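Local coordinates for protein CutA1 (Shewanella, PDB 3AHP) that is a stable trimeric protein of the CutA1 divalent-ion tolerance family and probably takes part in tolerance to divalent metal ions, at residues T11-D15 with M78-E82; A32-G38 with V57-C63; Y68-E72 with E85-T89. All coordinates share one frame. Residue numbers count along the deposited sequence, not the author numbering.

Contact 1: T11-D15 with M78-E82; sequences TTCPD and MHPYE
P14, H79 and Y81 carry most of this contact, in which the end of a strand meets the loop that follows a helix. T11-C13 are extended; P14 (phi/psi -67/-22) turns the chain out of the strand, and D15 then stands at the N-cap of helix 16-28, its OD1 bonded to the backbone N of I18. Opposite, M78 ends its helix, H79 is the first residue to leave helical geometry (-68/145), and P80 (-78/-24) bends the loop into Y81. C13 and H79 have CA atoms 7.2 Å apart, P14 and P80 8.2 Å. This is a junction of the ferredoxin-like fold of GlnB-like proteins: the beta-to-alpha turn after strand 6-13 lies against the alpha-to-beta loop between helix 68-78 and strand 86-94. P14 packs its CG 3.9 Å from P80 CG and 3.7 Å from Y81 CZ; Y81, chi1 m, brings the hydroxyl end of its ring to P14, OH 3.6 Å from P14 CG. H79, with chi1 t, directs its imidazole into the gap between strand end and loop, beside the backbone of T12 and C13. C13 SG (chi1 m) lies 5.0 Å from the H79 imidazole centroid, in an oblique sulfur-aromatic approach.

Contact 2: A32-G38 with V57-C63; sequences AACVQIG and VPMQIKC
An antiparallel beta pair in the central sheet of the subunit joins strand 34-38 to the long strand 50-64. The strand axes approach to 4.7 Å, with N-to-C directions 162° apart. C34 with K62 and Q36 with Q60 are hydrogen-bonded pairs (CA-CA 5.7 and 5.0 Å); V35 with I61 and I37 with M59 are non-hydrogen-bonded pairs, both 4.7 Å. K62 N donates to C34 O (3.1 Å), Q36 N to Q60 O and Q60 N to Q36 O (2.9 Å each), and G38 N to P58 O (3.1 Å); A33 N to K62 O (3.4 Å) is weak. V35 CA lies 3.4 Å from Q60 O and M59 CA 3.1 Å from Q36 O, as CA-H...O contacts. V35 (t), I37 and M59 (both m) pack on A19 and A23 of helix 16-28, while I61 (m), on the same face, reaches I71 of helix 68-78 and F86; V35 CG2 is 4.1 Å from I61 CG1. C34, Q36, Q60 and K62 occupy the other face, where K62 NZ makes a salt bridge to E85 of the third subunit. Strand 34-38 also pairs antiparallel with a strand of that subunit, giving the intersubunit sheet characteristic of the CutA1 trimer.

Contact 3: Y68-E72 with E85-T89; sequences YPAIE and EFIAT
Helix 68-72 runs roughly antiparallel to strand 86-89, their axes 11.1 Å apart at closest approach and their N-to-C directions at 155°. The nearest CA pairs are E72 with F86 (7.9 Å) and Y68 with A88 (9.2 Å), so side chains fill the space between. Within the helix, E72 N donates to Y68 O at 2.9 Å. Apolar packing centres on F86, whose CA-to-CB bond points at the helix and whose t rotamer (chi2 86°) inserts the ring among Y68, I71 and E72. F86 CZ lies 4.1 Å from I71 CG2, at the ring edge, and 3.6 Å from E72 CA, while E72 CB is 3.7 Å from F86 CE2. A88 also points toward the helix, its CB 4.5 Å from Y68 CE1; I87 between them points away. The aromatic pair is oblique: the Y68 and F86 centroids are 6.0 Å apart with planes at 49°, and Y68 CE1 approaches F86 CE2 to 3.6 Å. No hydrogen bond joins the segments; on the helix Y68 OH (chi1 t) donates to E72 OE2 at a very short 2.4 Å. I87 and A88 pair antiparallel with a strand of the second subunit, and E85 makes a salt bridge to K62 of that subunit. Helix 68-78 covering one face of the antiparallel sheet, with F86 and A88 directed into the layer between, is the alpha/beta packing of a ferredoxin-like subunit.

Contacts 2 and 3 are buried near the centre of the chain, whereas contact 1 is partly exposed at the sheet's end. All three reach one sheet: strand 6-13 of contact 1 lies between strand 50-64 of contact 2 and strand 86-94 of contact 3. Main-chain bonding dominates contact 2, aromatic and aliphatic packing contact 3, and proline and aromatic packing contact 1. The two buried contacts meet through I61 CD1, 4.2 Å from F86 CE1, and C63 CB, 3.5 Å from I71 CD1. C13 O is 2.6 Å from V57 N, a probable hydrogen bond between contacts 1 and 2. Helix 68-78 opens in contact 3 and ends in contact 1.

Contact 1: T11-D15 with M78-E82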
ATOM      1  N   THR B  11       5.024  -5.110  -5.468  1.00 20.67           N
ATOM      2  CA  THR B  11       6.217  -5.346  -6.261  1.00 22.30           C
ATOM      3  C   THR B  11       6.389  -4.213  -7.255  1.00 21.65           C
ATOM      4  O   THR B  11       5.642  -3.267  -7.248  1.00 23.58           O
ATOM      5  CB  THR B  11       6.171  -6.717  -6.978  1.00 21.69           C
ATOM      6  OG1 THR B  11       7.432  -6.967  -7.598  1.00 26.34           O
ATOM      7  CG2 THR B  11       5.094  -6.749  -8.028  1.00 20.01           C
ATOM      8  N   THR B  12       7.360  -4.328  -8.133  1.00 23.71           N
ATOM      9  CA  THR B  12       7.874  -3.169  -8.832  1.00 23.85           C
ATOM     10  C   THR B  12       8.468  -3.675 -10.128  1.00 23.43           C
ATOM     11  O   THR B  12       8.995  -4.765 -10.154  1.00 24.62           O
ATOM     12  CB  THR B  12       8.969  -2.504  -7.975  1.00 24.47           C
ATOM     13  OG1 THR B  12       8.604  -1.151  -7.668  1.00 23.11           O
ATOM     14  CG2 THR B  12      10.307  -2.568  -8.666  1.00 24.94           C
ATOM     15  N   CYS B  13       8.273  -2.954 -11.224  1.00 24.63           N
ATOM     16  CA  CYS B  13       8.921  -3.293 -12.483  1.00 25.95           C
ATOM     17  C   CYS B  13       9.678  -2.100 -13.024  1.00 26.29           C
ATOM     18  O   CYS B  13       9.294  -0.973 -12.754  1.00 27.28           O
ATOM     19  CB  CYS B  13       7.886  -3.748 -13.504  1.00 27.61           C
ATOM     20  SG  CYS B  13       7.244  -5.403 -13.219  1.00 30.63           S
ATOM     21  N   PRO B  14      10.732  -2.340 -13.833  1.00 28.07           N
ATOM     22  CA  PRO B  14      11.582  -1.250 -14.333  1.00 28.95           C
ATOM     23  C   PRO B  14      10.872  -0.323 -15.301  1.00 30.41           C
ATOM     24  O   PRO B  14      11.282   0.818 -15.449  1.00 33.16           O
ATOM     25  CB  PRO B  14      12.711  -1.984 -15.046  1.00 27.31           C
ATOM     26  CG  PRO B  14      12.785  -3.288 -14.356  1.00 26.58           C
ATOM     27  CD  PRO B  14      11.346  -3.649 -14.105  1.00 28.06           C
ATOM     28  N   ASP B  15       9.798  -0.789 -15.921  1.00 31.42           N
ATOM     29  CA  ASP B  15       8.912   0.105 -16.652  1.00 33.00           C
ATOM     30  C   ASP B  15       7.534  -0.521 -16.820  1.00 32.33           C
ATOM     31  O   ASP B  15       7.326  -1.672 -16.429  1.00 32.95           O
ATOM     32  CB  ASP B  15       9.496   0.421 -18.022  1.00 33.34           C
ATOM     33  CG  ASP B  15       9.584  -0.801 -18.893  1.00 36.54           C
ATOM     34  OD1 ASP B  15       8.518  -1.324 -19.295  1.00 40.59           O
ATOM     35  OD2 ASP B  15      10.718  -1.259 -19.142  1.00 41.43           O
ATOM     36  N   MET B  78       9.888 -13.763 -14.639  1.00 21.90           N
ATOM     37  CA  MET B  78       9.627 -12.794 -15.706  1.00 22.29           C
ATOM     38  C   MET B  78      10.338 -11.471 -15.497  1.00 22.18           C
ATOM     39  O   MET B  78      10.570 -10.742 -16.441  1.00 23.92           O
ATOM     40  CB  MET B  78       8.128 -12.549 -15.864  1.00 23.21           C
ATOM     41  CG  MET B  78       7.369 -13.787 -16.264  1.00 23.68           C
ATOM     42  SD  MET B  78       5.672 -13.487 -16.783  1.00 19.82           S
ATOM     43  CE  MET B  78       5.881 -12.347 -18.170  1.00  5.29           C
ATOM     44  N   HIS B  79      10.607 -11.127 -14.248  1.00 22.24           N
ATOM     45  CA  HIS B  79      11.294  -9.895 -13.918  1.00 23.23           C
ATOM     46  C   HIS B  79      12.744  -9.933 -14.398  1.00 24.31           C
ATOM     47  O   HIS B  79      13.401 -10.974 -14.315  1.00 23.24           O
ATOM     48  CB  HIS B  79      11.250  -9.687 -12.405  1.00 23.39           C
ATOM     49  CG  HIS B  79      11.535  -8.283 -11.975  1.00 27.01           C
ATOM     50  ND1 HIS B  79      10.545  -7.415 -11.564  1.00 26.57           N
ATOM     51  CD2 HIS B  79      12.701  -7.602 -11.870  1.00 24.31           C
ATOM     52  CE1 HIS B  79      11.090  -6.267 -11.209  1.00 20.36           C
ATOM     53  NE2 HIS B  79      12.396  -6.356 -11.384  1.00 24.17           N
ATOM     54  N   PRO B  80      13.267  -8.778 -14.844  1.00 25.02           N
ATOM     55  CA  PRO B  80      14.619  -8.798 -15.402  1.00 24.52           C
ATOM     56  C   PRO B  80      15.719  -8.838 -14.354  1.00 26.04           C
ATOM     57  O   PRO B  80      16.817  -9.296 -14.669  1.00 26.69           O
ATOM     58  CB  PRO B  80      14.715  -7.509 -16.232  1.00 23.71           C
ATOM     59  CG  PRO B  80      13.494  -6.730 -15.969  1.00 25.28           C
ATOM     60  CD  PRO B  80      12.477  -7.617 -15.289  1.00 25.55           C
ATOM     61  N   TYR B  81      15.443  -8.364 -13.133  1.00 25.96           N
ATOM     62  CA  TYR B  81      16.433  -8.400 -12.054  1.00 25.37           C
ATOM     63  C   TYR B  81      16.419  -9.737 -11.297  1.00 25.46           C
ATOM     64  O   TYR B  81      15.366 -10.322 -11.083  1.00 25.76           O
ATOM     65  CB  TYR B  81      16.209  -7.300 -11.033  1.00 25.21           C
ATOM     66  CG  TYR B  81      16.073  -5.897 -11.546  1.00 27.61           C
ATOM     67  CD1 TYR B  81      15.344  -4.966 -10.813  1.00 26.99           C
ATOM     68  CD2 TYR B  81      16.744  -5.465 -12.686  1.00 31.27           C
ATOM     69  CE1 TYR B  81      15.209  -3.676 -11.228  1.00 30.80           C
ATOM     70  CE2 TYR B  81      16.637  -4.142 -13.113  1.00 33.58           C
ATOM     71  CZ  TYR B  81      15.865  -3.251 -12.366  1.00 38.15           C
ATOM     72  OH  TYR B  81      15.683  -1.936 -12.760  1.00 41.91           O
ATOM     73  N   GLU B  82      17.590 -10.166 -10.831  1.00 24.86           N
ATOM     74  CA  GLU B  82      17.729 -11.407 -10.091  1.00 24.87           C
ATOM     75  C   GLU B  82      16.895 -11.373  -8.826  1.00 24.77           C
ATOM     76  O   GLU B  82      16.386 -12.395  -8.397  1.00 25.30           O
ATOM     77  CB  GLU B  82      19.187 -11.631  -9.707  1.00 24.86           C
ATOM     78  CG  GLU B  82      19.946 -12.558 -10.611  1.00 30.40           C
ATOM     79  CD  GLU B  82      21.418 -12.686 -10.209  1.00 37.59           C
ATOM     80  OE1 GLU B  82      22.278 -12.708 -11.117  1.00 35.03           O
ATOM     81  OE2 GLU B  82      21.707 -12.783  -8.995  1.00 33.12           O
TER

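Contact 2: A32-G38 with V57-C63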
ATOM      1  N   ALA B  32      -3.847 -14.413 -10.124  1.00 27.62           N
ATOM      2  CA  ALA B  32      -4.289 -13.246  -9.417  1.00 28.29           C
ATOM      3  C   ALA B  32      -5.596 -12.845 -10.060  1.00 29.17           C
ATOM      4  O   ALA B  32      -5.685 -12.782 -11.289  1.00 28.40           O
ATOM      5  CB  ALA B  32      -3.262 -12.121  -9.554  1.00 27.59           C
ATOM      6  N   ALA B  33      -6.595 -12.552  -9.225  1.00 30.40           N
ATOM      7  CA  ALA B  33      -7.888 -12.091  -9.715  1.00 30.79           C
ATOM      8  C   ALA B  33      -7.706 -10.732 -10.336  1.00 30.89           C
ATOM      9  O   ALA B  33      -8.281 -10.448 -11.392  1.00 32.90           O
ATOM     10  CB  ALA B  33      -8.911 -12.028  -8.590  1.00 30.74           C
ATOM     11  N   CYS B  34      -6.864  -9.917  -9.697  1.00 30.07           N
ATOM     12  CA  CYS B  34      -6.663  -8.536 -10.111  1.00 29.17           C
ATOM     13  C   CYS B  34      -5.274  -8.007  -9.792  1.00 27.18           C
ATOM     14  O   CYS B  34      -4.712  -8.271  -8.711  1.00 24.56           O
ATOM     15  CB  CYS B  34      -7.692  -7.613  -9.475  1.00 30.28           C
ATOM     16  SG  CYS B  34      -7.342  -5.871  -9.797  1.00 35.42           S
ATOM     17  N   VAL B  35      -4.778  -7.181 -10.714  1.00 24.51           N
ATOM     18  CA  VAL B  35      -3.470  -6.571 -10.590  1.00 23.20           C
ATOM     19  C   VAL B  35      -3.513  -5.090 -10.941  1.00 22.95           C
ATOM     20  O   VAL B  35      -4.047  -4.690 -11.976  1.00 23.34           O
ATOM     21  CB  VAL B  35      -2.406  -7.289 -11.469  1.00 23.58           C
ATOM     22  CG1 VAL B  35      -1.096  -6.521 -11.449  1.00 20.97           C
ATOM     23  CG2 VAL B  35      -2.190  -8.709 -10.996  1.00 17.85           C
ATOM     24  N   GLN B  36      -2.869  -4.287 -10.108  1.00 23.44           N
ATOM     25  CA  GLN B  36      -2.916  -2.835 -10.235  1.00 22.80           C
ATOM     26  C   GLN B  36      -1.524  -2.329 -10.561  1.00 21.41           C
ATOM     27  O   GLN B  36      -0.558  -2.661  -9.884  1.00 20.47           O
ATOM     28  CB  GLN B  36      -3.414  -2.232  -8.917  1.00 24.27           C
ATOM     29  CG  GLN B  36      -3.650  -0.727  -8.909  1.00 25.47           C
ATOM     30  CD  GLN B  36      -3.992  -0.203  -7.508  1.00 28.11           C
ATOM     31  OE1 GLN B  36      -5.043  -0.521  -6.953  1.00 25.48           O
ATOM     32  NE2 GLN B  36      -3.065   0.544  -6.911  1.00 30.76           N
ATOM     33  N   ILE B  37      -1.420  -1.595 -11.656  1.00 21.24           N
ATOM     34  CA  ILE B  37      -0.182  -0.954 -12.031  1.00 20.88           C
ATOM     35  C   ILE B  37      -0.336   0.536 -11.847  1.00 21.27           C
ATOM     36  O   ILE B  37      -1.120   1.172 -12.550  1.00 21.75           O
ATOM     37  CB  ILE B  37       0.143  -1.195 -13.515  1.00 22.36           C
ATOM     38  CG1 ILE B  37       0.156  -2.693 -13.847  1.00 19.31           C
ATOM     39  CG2 ILE B  37       1.438  -0.473 -13.907  1.00 18.53           C
ATOM     40  CD1 ILE B  37       0.207  -2.985 -15.366  1.00 21.60           C
ATOM     41  N   GLY B  38       0.421   1.100 -10.915  1.00 21.60           N
ATOM     42  CA  GLY B  38       0.427   2.545 -10.713  1.00 20.75           C
ATOM     43  C   GLY B  38       1.322   3.284 -11.691  1.00 21.63           C
ATOM     44  O   GLY B  38       2.133   2.685 -12.403  1.00 23.04           O
ATOM     45  N   VAL B  57       7.859   1.031 -12.054  1.00 20.00           N
ATOM     46  CA  VAL B  57       6.443   0.921 -12.064  1.00 20.00           C
ATOM     47  C   VAL B  57       5.887  -0.011 -10.997  1.00 20.00           C
ATOM     48  O   VAL B  57       6.183  -1.169 -10.963  1.00 26.86           O
ATOM     49  CB  VAL B  57       5.992   0.600 -13.456  1.00 20.00           C
ATOM     50  CG1 VAL B  57       5.385  -0.689 -13.541  1.00 20.00           C
ATOM     51  CG2 VAL B  57       5.086   1.639 -13.983  1.00 20.00           C
ATOM     52  N   PRO B  58       5.057   0.522 -10.124  1.00 24.28           N
ATOM     53  CA  PRO B  58       4.602  -0.184  -8.946  1.00 23.47           C
ATOM     54  C   PRO B  58       3.442  -1.125  -9.211  1.00 22.93           C
ATOM     55  O   PRO B  58       2.654  -0.838 -10.031  1.00 21.36           O
ATOM     56  CB  PRO B  58       4.197   0.954  -8.051  1.00 23.82           C
ATOM     57  CG  PRO B  58       3.814   1.947  -8.902  1.00 23.98           C
ATOM     58  CD  PRO B  58       4.619   1.908 -10.083  1.00 22.67           C
ATOM     59  N   MET B  59       3.386  -2.262  -8.546  1.00 23.71           N
ATOM     60  CA  MET B  59       2.279  -3.207  -8.749  1.00 25.84           C
ATOM     61  C   MET B  59       1.660  -3.677  -7.428  1.00 24.67           C
ATOM     62  O   MET B  59       2.381  -4.037  -6.505  1.00 24.79           O
ATOM     63  CB  MET B  59       2.746  -4.427  -9.544  1.00 26.61           C
ATOM     64  CG  MET B  59       3.042  -4.159 -10.996  1.00 30.72           C
ATOM     65  SD  MET B  59       3.407  -5.678 -11.898  1.00 41.27           S
ATOM     66  CE  MET B  59       1.824  -6.027 -12.609  1.00 37.75           C
ATOM     67  N   GLN B  60       0.331  -3.704  -7.360  1.00 23.15           N
ATOM     68  CA  GLN B  60      -0.363  -4.440  -6.309  1.00 24.43           C
ATOM     69  C   GLN B  60      -1.028  -5.700  -6.858  1.00 23.00           C
ATOM     70  O   GLN B  60      -1.791  -5.630  -7.808  1.00 23.14           O
ATOM     71  CB  GLN B  60      -1.431  -3.579  -5.646  1.00 25.13           C
ATOM     72  CG  GLN B  60      -0.948  -2.341  -4.900  1.00 27.11           C
ATOM     73  CD  GLN B  60      -2.124  -1.576  -4.280  1.00 34.74           C
ATOM     74  OE1 GLN B  60      -1.943  -0.502  -3.697  1.00 30.92           O
ATOM     75  NE2 GLN B  60      -3.350  -2.132  -4.427  1.00 31.19           N
ATOM     76  N   ILE B  61      -0.756  -6.844  -6.238  1.00 22.31           N
ATOM     77  CA  ILE B  61      -1.393  -8.109  -6.629  1.00 21.60           C
ATOM     78  C   ILE B  61      -2.353  -8.597  -5.548  1.00 21.38           C
ATOM     79  O   ILE B  61      -1.978  -8.719  -4.383  1.00 20.33           O
ATOM     80  CB  ILE B  61      -0.363  -9.241  -6.894  1.00 21.26           C
ATOM     81  CG1 ILE B  61       0.606  -8.858  -8.022  1.00 22.25           C
ATOM     82  CG2 ILE B  61      -1.085 -10.532  -7.217  1.00 16.99           C
ATOM     83  CD1 ILE B  61       1.994  -9.494  -7.898  1.00 16.70           C
ATOM     84  N   LYS B  62      -3.587  -8.895  -5.928  1.00 21.27           N
ATOM     85  CA  LYS B  62      -4.503  -9.446  -4.958  1.00 22.90           C
ATOM     86  C   LYS B  62      -4.813 -10.884  -5.287  1.00 23.14           C
ATOM     87  O   LYS B  62      -5.169 -11.209  -6.425  1.00 23.67           O
ATOM     88  CB  LYS B  62      -5.766  -8.595  -4.838  1.00 23.89           C
ATOM     89  CG  LYS B  62      -5.487  -7.190  -4.319  1.00 25.69           C
ATOM     90  CD  LYS B  62      -6.294  -6.157  -5.074  1.00 35.62           C
ATOM     91  CE  LYS B  62      -5.481  -5.470  -6.154  1.00 38.19           C
ATOM     92  NZ  LYS B  62      -5.180  -4.056  -5.754  1.00 47.40           N
ATOM     93  N   CYS B  63      -4.629 -11.754  -4.297  1.00 22.85           N
ATOM     94  CA  CYS B  63      -4.593 -13.178  -4.542  1.00 23.20           C
ATOM     95  C   CYS B  63      -4.896 -14.016  -3.312  1.00 23.80           C
ATOM     96  O   CYS B  63      -4.881 -13.527  -2.187  1.00 22.21           O
ATOM     97  CB  CYS B  63      -3.221 -13.561  -5.082  1.00 24.95           C
ATOM     98  SG  CYS B  63      -1.933 -13.567  -3.845  1.00 27.67           S
TER

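Contact 3: Y68-E72 with E85-T89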
ATOM      1  N   TYR B  68       0.175 -18.443  -3.819  1.00 30.07           N
ATOM      2  CA  TYR B  68       1.350 -17.592  -3.656  1.00 30.50           C
ATOM      3  C   TYR B  68       2.599 -18.161  -4.334  1.00 30.41           C
ATOM      4  O   TYR B  68       3.245 -17.460  -5.123  1.00 31.77           O
ATOM      5  CB  TYR B  68       1.638 -17.228  -2.189  1.00 30.30           C
ATOM      6  CG  TYR B  68       2.953 -16.501  -2.025  1.00 32.40           C
ATOM      7  CD1 TYR B  68       3.029 -15.118  -2.193  1.00 32.60           C
ATOM      8  CD2 TYR B  68       4.148 -17.214  -1.866  1.00 34.26           C
ATOM      9  CE1 TYR B  68       4.258 -14.458  -2.145  1.00 35.78           C
ATOM     10  CE2 TYR B  68       5.384 -16.566  -1.824  1.00 33.60           C
ATOM     11  CZ  TYR B  68       5.431 -15.191  -1.959  1.00 34.59           C
ATOM     12  OH  TYR B  68       6.644 -14.550  -1.918  1.00 31.46           O
ATOM     13  N   PRO B  69       2.924 -19.443  -4.072  1.00 30.46           N
ATOM     14  CA  PRO B  69       4.189 -19.980  -4.594  1.00 30.42           C
ATOM     15  C   PRO B  69       4.324 -19.892  -6.121  1.00 29.84           C
ATOM     16  O   PRO B  69       5.422 -19.668  -6.629  1.00 31.35           O
ATOM     17  CB  PRO B  69       4.171 -21.434  -4.112  1.00 29.89           C
ATOM     18  CG  PRO B  69       3.360 -21.382  -2.864  1.00 29.63           C
ATOM     19  CD  PRO B  69       2.257 -20.410  -3.181  1.00 29.82           C
ATOM     20  N   ALA B  70       3.208 -20.001  -6.835  1.00 28.02           N
ATOM     21  CA  ALA B  70       3.213 -19.892  -8.282  1.00 27.30           C
ATOM     22  C   ALA B  70       3.336 -18.435  -8.758  1.00 26.64           C
ATOM     23  O   ALA B  70       3.968 -18.160  -9.780  1.00 25.53           O
ATOM     24  CB  ALA B  70       1.969 -20.555  -8.875  1.00 26.62           C
ATOM     25  N   ILE B  71       2.706 -17.514  -8.031  1.00 26.13           N
ATOM     26  CA  ILE B  71       2.831 -16.091  -8.320  1.00 25.16           C
ATOM     27  C   ILE B  71       4.275 -15.597  -8.164  1.00 25.14           C
ATOM     28  O   ILE B  71       4.869 -15.048  -9.099  1.00 22.87           O
ATOM     29  CB  ILE B  71       1.879 -15.270  -7.463  1.00 24.23           C
ATOM     30  CG1 ILE B  71       0.446 -15.764  -7.706  1.00 26.39           C
ATOM     31  CG2 ILE B  71       2.013 -13.766  -7.786  1.00 20.42           C
ATOM     32  CD1 ILE B  71      -0.607 -15.192  -6.765  1.00 26.05           C
ATOM     33  N   GLU B  72       4.873 -15.910  -7.025  1.00 24.54           N
ATOM     34  CA  GLU B  72       6.268 -15.602  -6.825  1.00 24.24           C
ATOM     35  C   GLU B  72       7.128 -16.179  -7.942  1.00 25.35           C
ATOM     36  O   GLU B  72       7.976 -15.483  -8.510  1.00 26.07           O
ATOM     37  CB  GLU B  72       6.738 -16.164  -5.506  1.00 23.52           C
ATOM     38  CG  GLU B  72       8.194 -15.957  -5.303  1.00 23.96           C
ATOM     39  CD  GLU B  72       8.659 -16.486  -3.994  1.00 28.23           C
ATOM     40  OE1 GLU B  72       9.174 -17.622  -3.990  1.00 31.69           O
ATOM     41  OE2 GLU B  72       8.466 -15.789  -2.966  1.00 28.40           O
ATOM     42  N   GLU B  85      12.001  -6.477  -6.043  1.00 21.88           N
ATOM     43  CA  GLU B  85      11.167  -6.191  -4.876  1.00 19.95           C
ATOM     44  C   GLU B  85       9.883  -7.014  -4.976  1.00 19.12           C
ATOM     45  O   GLU B  85       9.214  -7.023  -6.016  1.00 17.08           O
ATOM     46  CB  GLU B  85      10.849  -4.702  -4.798  1.00 19.66           C
ATOM     47  CG  GLU B  85       9.765  -4.337  -3.833  1.00 18.47           C
ATOM     48  CD  GLU B  85       9.537  -2.841  -3.762  1.00 21.29           C
ATOM     49  OE1 GLU B  85      10.249  -2.089  -4.466  1.00 17.54           O
ATOM     50  OE2 GLU B  85       8.618  -2.420  -3.027  1.00 21.93           O
ATOM     51  N   PHE B  86       9.564  -7.734  -3.909  1.00 17.25           N
ATOM     52  CA  PHE B  86       8.394  -8.591  -3.923  1.00 17.22           C
ATOM     53  C   PHE B  86       8.025  -8.951  -2.507  1.00 18.69           C
ATOM     54  O   PHE B  86       8.669  -9.803  -1.899  1.00 18.27           O
ATOM     55  CB  PHE B  86       8.682  -9.856  -4.725  1.00 17.30           C
ATOM     56  CG  PHE B  86       7.469 -10.650  -5.080  1.00 14.69           C
ATOM     57  CD1 PHE B  86       6.728 -10.343  -6.232  1.00 14.71           C
ATOM     58  CD2 PHE B  86       7.107 -11.760  -4.313  1.00 12.26           C
ATOM     59  CE1 PHE B  86       5.617 -11.141  -6.618  1.00 16.62           C
ATOM     60  CE2 PHE B  86       6.027 -12.580  -4.690  1.00 16.80           C
ATOM     61  CZ  PHE B  86       5.276 -12.275  -5.857  1.00 16.27           C
ATOM     62  N   ILE B  87       7.029  -8.254  -1.957  1.00 20.29           N
ATOM     63  CA  ILE B  87       6.601  -8.520  -0.604  1.00 20.47           C
ATOM     64  C   ILE B  87       5.092  -8.700  -0.477  1.00 22.27           C
ATOM     65  O   ILE B  87       4.296  -8.117  -1.230  1.00 22.70           O
ATOM     66  CB  ILE B  87       7.095  -7.464   0.397  1.00 21.50           C
ATOM     67  CG1 ILE B  87       6.220  -6.217   0.346  1.00 22.20           C
ATOM     68  CG2 ILE B  87       8.563  -7.122   0.172  1.00 20.31           C
ATOM     69  CD1 ILE B  87       6.924  -5.017  -0.226  1.00 30.52           C
ATOM     70  N   ALA B  88       4.715  -9.527   0.490  1.00 22.71           N
ATOM     71  CA  ALA B  88       3.331  -9.788   0.793  1.00 23.84           C
ATOM     72  C   ALA B  88       2.970  -9.183   2.137  1.00 23.61           C
ATOM     73  O   ALA B  88       3.704  -9.354   3.107  1.00 22.07           O
ATOM     74  CB  ALA B  88       3.073 -11.306   0.810  1.00 24.01           C
ATOM     75  N   THR B  89       1.787  -8.572   2.196  1.00 23.71           N
ATOM     76  CA  THR B  89       1.130  -8.229   3.452  1.00 24.67           C
ATOM     77  C   THR B  89      -0.230  -8.930   3.567  1.00 25.02           C
ATOM     78  O   THR B  89      -0.848  -9.252   2.557  1.00 26.31           O
ATOM     79  CB  THR B  89       0.942  -6.714   3.566  1.00 25.17           C
ATOM     80  OG1 THR B  89      -0.118  -6.297   2.703  1.00 25.19           O
ATOM     81  CG2 THR B  89       2.229  -5.990   3.154  1.00 25.32           C
TER